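Local coordinates for protein flap endonuclease 1 (Methanocaldococcus jannaschii, PDB 1A77) that cleaves 5'-flaps and trims DNA from the 5' end during replication and repair, with magnesium ions as cofactor bound in an acidic active site, at residues Val78-Pro83 with Pro150-Ala155; Asn30-Phe35 with Thr55-Gly60; Met142-Val147 with Leu276-Pro281. All blocks are in the same frame, centred on the assembly; numbering follows the deposited sequence.

Contact 1. Residues Val78-Pro83 with Pro150-Ala155; sequences VFDGEP and PSEGEA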
# COMPACT_ATOMS: atom_id res chain seq x y z
N VAL A 78 3.26 5.26 -4.62
CA VAL A 78 3.10 4.11 -5.51
C VAL A 78 1.66 3.58 -5.49
O VAL A 78 1.16 3.15 -4.46
CB VAL A 78 4.09 2.99 -5.10
CG1 VAL A 78 4.12 1.92 -6.16
CG2 VAL A 78 5.47 3.57 -4.91
N PHE A 79 1.00 3.61 -6.64
CA PHE A 79 -0.38 3.13 -6.73
C PHE A 79 -0.51 1.81 -7.49
O PHE A 79 0.41 1.39 -8.20
CB PHE A 79 -1.24 4.20 -7.40
CG PHE A 79 -1.38 5.46 -6.60
CD1 PHE A 79 -2.36 5.56 -5.61
CD2 PHE A 79 -0.55 6.55 -6.85
CE1 PHE A 79 -2.51 6.73 -4.87
CE2 PHE A 79 -0.69 7.73 -6.12
CZ PHE A 79 -1.67 7.82 -5.12
N ASP A 80 -1.64 1.15 -7.32
CA ASP A 80 -1.88 -0.13 -7.99
C ASP A 80 -2.11 0.07 -9.48
O ASP A 80 -2.41 1.18 -9.92
CB ASP A 80 -3.09 -0.83 -7.37
CG ASP A 80 -2.81 -1.36 -5.99
OD1 ASP A 80 -1.62 -1.44 -5.63
OD2 ASP A 80 -3.75 -1.70 -5.27
N GLY A 81 -1.96 -1.01 -10.25
CA GLY A 81 -2.15 -0.92 -11.69
C GLY A 81 -3.59 -0.91 -12.16
O GLY A 81 -4.52 -0.73 -11.37
N GLU A 82 -3.76 -1.10 -13.47
CA GLU A 82 -5.05 -1.11 -14.15
C GLU A 82 -6.00 -2.21 -13.69
O GLU A 82 -5.86 -3.36 -14.08
CB GLU A 82 -4.82 -1.26 -15.66
CG GLU A 82 -5.75 -0.42 -16.53
CD GLU A 82 -5.22 -0.28 -17.95
OE1 GLU A 82 -4.07 0.19 -18.13
OE2 GLU A 82 -5.97 -0.65 -18.89
N PRO A 83 -7.01 -1.85 -12.88
CA PRO A 83 -7.98 -2.83 -12.39
C PRO A 83 -8.42 -3.85 -13.44
O PRO A 83 -8.52 -5.05 -13.16
CB PRO A 83 -9.14 -1.96 -11.90
CG PRO A 83 -8.47 -0.70 -11.46
CD PRO A 83 -7.28 -0.50 -12.36
N PRO A 150 2.44 -1.72 -12.57
CA PRO A 150 1.77 -2.59 -13.54
C PRO A 150 0.69 -3.42 -12.84
O PRO A 150 -0.34 -3.73 -13.43
CB PRO A 150 2.89 -3.48 -14.07
CG PRO A 150 4.16 -2.77 -13.76
CD PRO A 150 3.90 -1.95 -12.52
N SER A 151 0.95 -3.81 -11.58
CA SER A 151 0.01 -4.61 -10.79
C SER A 151 -0.07 -4.11 -9.34
O SER A 151 -0.47 -2.97 -9.10
CB SER A 151 0.43 -6.09 -10.81
OG SER A 151 -0.63 -6.92 -10.37
N GLU A 152 0.31 -4.96 -8.39
CA GLU A 152 0.30 -4.57 -6.97
C GLU A 152 1.36 -3.51 -6.68
O GLU A 152 2.53 -3.70 -6.99
CB GLU A 152 0.57 -5.79 -6.07
CG GLU A 152 -0.59 -6.77 -5.96
CD GLU A 152 -1.80 -6.20 -5.27
OE1 GLU A 152 -1.73 -5.04 -4.86
OE2 GLU A 152 -2.81 -6.90 -5.13
N GLY A 153 0.93 -2.42 -6.05
CA GLY A 153 1.84 -1.34 -5.71
C GLY A 153 2.93 -1.74 -4.73
O GLY A 153 4.03 -1.20 -4.79
N GLU A 154 2.63 -2.68 -3.84
CA GLU A 154 3.60 -3.15 -2.86
C GLU A 154 4.76 -3.86 -3.54
O GLU A 154 5.89 -3.84 -3.03
CB GLU A 154 2.95 -4.09 -1.85
CG GLU A 154 2.21 -5.26 -2.49
CD GLU A 154 0.93 -5.57 -1.78
OE1 GLU A 154 -0.12 -4.99 -2.14
OE2 GLU A 154 0.97 -6.38 -0.84
N ALA A 155 4.51 -4.49 -4.68
CA ALA A 155 5.58 -5.14 -5.41
C ALA A 155 6.44 -4.07 -6.10
O ALA A 155 7.65 -4.18 -6.13
CB ALA A 155 5.03 -6.10 -6.43
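D80, just beyond strand 74-79, reaches across to the turn that starts helix 153-163. Its CG is anti to the carbonyl carbon (chi1 -72°), which turns the carboxylate to the start of the helix. Going outward, CB of D80 lies 3.8 Å from S151 O, CG is 3.9 Å from G153 N, and OD1 accepts the bond from G153 N at 2.8 Å. This N-H arrives on the anti side of OD1, 26° out of the carboxylate plane, and helps to hold the carboxylate's rotation. OD1 of D80 also comes 3.7 Å from OE1 of E152, like charges that the nearby magnesium probably offsets; OD2 is 3.9 Å from the same E152 oxygen, and the carboxylate planes stand at right angles. Glycine suits position 153, since a CB would run into D80 OD1. A backbone bond follows: G81 N donates to S151 O at 2.7 Å, on a carbonyl lone pair. At G81 a CB would collide with P150 O. The branched V78 brings CG1 to 3.4 Å from G153 O and packs on Q156, A157 and M160 further along that helix. S151 OG is hydrogen-bonded to L86 O and R91 NH2. E154 OE1 ligates a magnesium ion, the side chain of E152 comes within about 3 Å of one, and D80 probably belongs to the same site, the acidic metal centre of PIN-like flap nucleases.

Contact 2. Residues Asn30-Phe35 with Thr55-Gly60; sequences NALYQF and TSAYNG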
# COMPACT_ATOMS: atom_id res chain seq x y z
N ASN A 30 -2.41 1.30 0.55
CA ASN A 30 -2.38 1.08 1.99
C ASN A 30 -2.53 2.40 2.73
O ASN A 30 -3.23 2.48 3.73
CB ASN A 30 -1.07 0.40 2.41
CG ASN A 30 -1.11 -0.09 3.84
OD1 ASN A 30 -0.72 0.62 4.77
ND2 ASN A 30 -1.63 -1.29 4.03
N ALA A 31 -1.86 3.44 2.25
CA ALA A 31 -1.95 4.74 2.91
C ALA A 31 -3.37 5.32 2.85
O ALA A 31 -3.89 5.83 3.85
CB ALA A 31 -0.96 5.72 2.27
N LEU A 32 -3.99 5.25 1.68
CA LEU A 32 -5.33 5.79 1.49
C LEU A 32 -6.38 5.09 2.36
O LEU A 32 -7.32 5.74 2.81
CB LEU A 32 -5.74 5.68 0.03
CG LEU A 32 -5.48 6.88 -0.89
CD1 LEU A 32 -4.40 7.79 -0.32
CD2 LEU A 32 -5.10 6.35 -2.25
N TYR A 33 -6.23 3.78 2.54
CA TYR A 33 -7.14 2.99 3.36
C TYR A 33 -6.91 3.40 4.82
O TYR A 33 -7.84 3.50 5.62
CB TYR A 33 -6.87 1.49 3.18
CG TYR A 33 -7.46 0.88 1.92
CD1 TYR A 33 -8.83 0.95 1.65
CD2 TYR A 33 -6.65 0.18 1.02
CE1 TYR A 33 -9.37 0.35 0.51
CE2 TYR A 33 -7.19 -0.43 -0.12
CZ TYR A 33 -8.55 -0.33 -0.37
OH TYR A 33 -9.08 -0.90 -1.51
N GLN A 34 -5.64 3.64 5.15
CA GLN A 34 -5.24 4.07 6.49
C GLN A 34 -5.90 5.41 6.84
O GLN A 34 -6.44 5.58 7.94
CB GLN A 34 -3.71 4.20 6.54
CG GLN A 34 -3.09 4.21 7.92
CD GLN A 34 -3.66 3.14 8.83
OE1 GLN A 34 -3.58 1.95 8.54
NE2 GLN A 34 -4.26 3.57 9.94
N PHE A 35 -5.85 6.35 5.90
CA PHE A 35 -6.44 7.69 6.09
C PHE A 35 -7.95 7.59 6.29
O PHE A 35 -8.52 8.28 7.14
CB PHE A 35 -6.17 8.59 4.87
CG PHE A 35 -4.71 8.93 4.65
CD1 PHE A 35 -3.80 8.89 5.70
CD2 PHE A 35 -4.26 9.30 3.38
CE1 PHE A 35 -2.45 9.21 5.49
CE2 PHE A 35 -2.92 9.62 3.17
CZ PHE A 35 -2.01 9.58 4.22
N THR A 55 -13.50 13.30 2.12
CA THR A 55 -12.21 13.97 1.89
C THR A 55 -11.07 13.49 2.79
O THR A 55 -9.96 14.02 2.74
CB THR A 55 -12.35 15.48 2.11
OG1 THR A 55 -12.94 15.71 3.39
CG2 THR A 55 -13.26 16.10 1.04
N SER A 56 -11.36 12.52 3.64
CA SER A 56 -10.37 11.96 4.56
C SER A 56 -9.05 11.65 3.87
O SER A 56 -7.97 11.98 4.38
CB SER A 56 -10.93 10.69 5.20
OG SER A 56 -11.76 11.00 6.31
N ALA A 57 -9.15 11.01 2.70
CA ALA A 57 -7.98 10.65 1.93
C ALA A 57 -7.21 11.87 1.44
O ALA A 57 -5.98 11.89 1.50
CB ALA A 57 -8.38 9.79 0.76
N TYR A 58 -7.91 12.87 0.94
CA TYR A 58 -7.24 14.07 0.46
C TYR A 58 -6.49 14.74 1.63
O TYR A 58 -5.39 15.27 1.44
CB TYR A 58 -8.24 15.06 -0.17
CG TYR A 58 -9.18 14.44 -1.19
CD1 TYR A 58 -8.75 13.38 -2.01
CD2 TYR A 58 -10.51 14.84 -1.29
CE1 TYR A 58 -9.61 12.75 -2.89
CE2 TYR A 58 -11.38 14.21 -2.17
CZ TYR A 58 -10.92 13.16 -2.97
OH TYR A 58 -11.78 12.51 -3.83
N ASN A 59 -7.10 14.70 2.81
CA ASN A 59 -6.50 15.28 4.02
C ASN A 59 -5.17 14.59 4.34
O ASN A 59 -4.15 15.25 4.58
CB ASN A 59 -7.48 15.13 5.22
CG ASN A 59 -6.98 15.83 6.48
OD1 ASN A 59 -6.05 15.38 7.13
ND2 ASN A 59 -7.61 16.94 6.83
N GLY A 60 -5.16 13.27 4.33
CA GLY A 60 -3.92 12.56 4.62
C GLY A 60 -2.85 12.77 3.55
O GLY A 60 -1.69 13.00 3.87
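Two helices of the N-domain, 28-38 and 56-70, cross where the ring of F35 lies flat against G60. The local axes of residues 30-35 and 56-60 approach to 8.4 Å at a steep crossing angle of 116°, so contact is confined to a small patch near the start of helix 56-70. F35 supplies most of the surface that residues 30-35 bury. With CG anti to the carbonyl carbon (chi1 -66°), its ring is laid over the neighbouring backbone, and G60 CA sits 3.4 Å from the ring centroid, only 9° off the ring normal. This is a CH-pi contact over the face, and it needs a glycine: a CB at position 60 would point into the ring at CG. The opposite face of the ring is approached by A31 O, one turn back in F35's own helix, which lies 3.3 Å above the plane and is offset toward the rim. A57 O comes in obliquely, 3.6 Å from F35 CD2. The fold here is the PIN-like domain of the XPG/RAD2 nucleases, in which helices cover a largely parallel sheet; F35 and L32 both also touch W77 on strand 74-79. At the other end of the patch, F35 CB rests 3.9 Å from S56 O, while S56 CB comes 3.9 Å from F35 O. Serine is small enough to fit there, and its OG is buried but satisfied by I39 O and L47 N. One turn before F35, L32 touches A57 lightly, its CG 4.4 Å from A57 CB. The small methyl of A57 lets the helices come near one another, and on its own account it also packs against M131 and C135 of helix 129-142.

Contact 3. Residues Met142-Val147 with Leu276-Pro281; sequences MGIPYV and LSLKLP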
# COMPACT_ATOMS: atom_id res chain seq x y z
N MET A 142 0.59 19.15 -6.08
CA MET A 142 1.55 19.33 -5.01
C MET A 142 3.00 19.20 -5.48
O MET A 142 3.92 19.55 -4.74
CB MET A 142 1.29 18.31 -3.91
CG MET A 142 -0.04 18.49 -3.23
SD MET A 142 -0.30 17.23 -1.97
CE MET A 142 1.09 17.51 -0.88
N GLY A 143 3.18 18.70 -6.69
CA GLY A 143 4.52 18.52 -7.25
C GLY A 143 5.18 17.24 -6.79
O GLY A 143 6.37 17.04 -7.02
N ILE A 144 4.41 16.36 -6.14
CA ILE A 144 4.91 15.09 -5.61
C ILE A 144 4.84 13.97 -6.64
O ILE A 144 3.79 13.71 -7.22
CB ILE A 144 4.12 14.67 -4.36
CG1 ILE A 144 4.09 15.83 -3.35
CG2 ILE A 144 4.71 13.38 -3.76
CD1 ILE A 144 5.46 16.27 -2.88
N PRO A 145 5.97 13.28 -6.86
CA PRO A 145 6.01 12.19 -7.83
C PRO A 145 5.29 10.90 -7.42
O PRO A 145 5.29 10.53 -6.26
CB PRO A 145 7.51 11.95 -8.01
CG PRO A 145 8.09 12.31 -6.68
CD PRO A 145 7.27 13.49 -6.22
N TYR A 146 4.66 10.25 -8.39
CA TYR A 146 3.98 8.98 -8.13
C TYR A 146 4.14 8.02 -9.31
O TYR A 146 4.38 8.44 -10.44
CB TYR A 146 2.48 9.17 -7.79
CG TYR A 146 1.57 9.61 -8.92
CD1 TYR A 146 1.17 8.72 -9.93
CD2 TYR A 146 1.07 10.91 -8.97
CE1 TYR A 146 0.30 9.14 -10.96
CE2 TYR A 146 0.20 11.33 -9.98
CZ TYR A 146 -0.18 10.44 -10.97
OH TYR A 146 -1.03 10.88 -11.97
N VAL A 147 4.01 6.73 -9.03
CA VAL A 147 4.15 5.73 -10.07
C VAL A 147 2.92 4.88 -10.07
O VAL A 147 2.37 4.58 -9.03
CB VAL A 147 5.36 4.77 -9.82
CG1 VAL A 147 5.89 4.21 -11.14
CG2 VAL A 147 6.45 5.48 -9.06
N LEU A 276 11.75 10.38 -9.45
CA LEU A 276 11.69 10.70 -8.03
C LEU A 276 11.80 12.21 -7.89
O LEU A 276 11.79 12.75 -6.78
CB LEU A 276 12.85 10.01 -7.31
CG LEU A 276 12.74 8.48 -7.19
CD1 LEU A 276 13.29 7.83 -8.45
CD2 LEU A 276 13.51 8.00 -5.96
N SER A 277 11.91 12.90 -9.02
CA SER A 277 12.04 14.35 -9.02
C SER A 277 10.78 15.04 -8.51
O SER A 277 9.66 14.62 -8.81
CB SER A 277 12.35 14.84 -10.44
OG SER A 277 13.73 14.72 -10.71
N LEU A 278 10.98 16.10 -7.72
CA LEU A 278 9.89 16.89 -7.17
C LEU A 278 9.65 18.10 -8.07
O LEU A 278 10.56 18.54 -8.77
CB LEU A 278 10.24 17.36 -5.75
CG LEU A 278 10.16 16.33 -4.62
CD1 LEU A 278 10.78 16.91 -3.35
CD2 LEU A 278 8.71 15.96 -4.37
N LYS A 279 8.43 18.63 -8.05
CA LYS A 279 8.09 19.80 -8.86
C LYS A 279 7.48 20.87 -7.95
O LYS A 279 6.83 20.56 -6.97
CB LYS A 279 7.06 19.43 -9.94
CG LYS A 279 7.63 18.70 -11.13
CD LYS A 279 6.70 18.81 -12.34
CE LYS A 279 7.27 18.08 -13.55
NZ LYS A 279 7.88 16.76 -13.20
N LEU A 280 7.68 22.14 -8.29
CA LEU A 280 7.11 23.21 -7.50
C LEU A 280 5.60 23.03 -7.50
O LEU A 280 5.02 22.73 -8.53
CB LEU A 280 7.49 24.56 -8.09
CG LEU A 280 8.91 24.97 -7.72
CD1 LEU A 280 9.26 26.31 -8.37
CD2 LEU A 280 9.01 25.07 -6.20
N PRO A 281 4.95 23.21 -6.34
CA PRO A 281 3.49 23.04 -6.26
C PRO A 281 2.63 24.14 -6.87
O PRO A 281 2.97 25.33 -6.78
CB PRO A 281 3.23 22.89 -4.76
CG PRO A 281 4.35 23.68 -4.11
CD PRO A 281 5.54 23.60 -5.04
O HOH W 1 6.95 15.60 -9.14
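G143 ends helix 129-142 in a Schellman motif, and its backbone meets K279 of the loop before helix 283-292, the two chains running nearly antiparallel. The positive phi favours glycine, and a CB would strike K279 O, which instead sits 3.1 Å from G143 CA in a CA-H...O contact. In return K279 N donates to G143 O at 2.8 Å, in the carbonyl plane on a lone pair. The tight side is apolar. P145 and L278 cross obliquely, and CD2 of L278 presses to 3.4 Å from P145 CD, closer than usual for carbons; it also lies 3.6 Å from CD1 of I144, which runs alongside L278. Proline suits this place because its ring also carries CG to 3.5 Å from S277 O. Replacing P145 by an alanine removes CG and CD and would probably open a gap beside CD2 of L278 and thin the cover over S277 O. The other side is looser and wetter. CB of K279 rests 3.8 Å from G143 CA, but the long chain then leads its amine away, as suits an exposed position, and S277 too is exposed. There a water donates two hydrogen bonds, reaching G143 O at 2.6 Å and S277 O at 2.9 Å.

How the contacts relate
Strand 74-79 ties the three contacts together. F79 N probably donates to V147 O at 2.9 Å, joining contact 1 to contact 3 through neighbouring strands of the sheet. The ring of F79 turns to contact 2, with CE1 of F79 3.7 Å from L32 CD2. Contacts 1 and 2 have centres about 17 Å apart; contact 3 is about 18 Å from each, centre to centre, and does not touch contact 2. Contact 1 belongs to the magnesium site. Contact 2 is further off, the side chain of L32 being about 10 Å from a magnesium ion, while contact 3 lies away from the metal ligands.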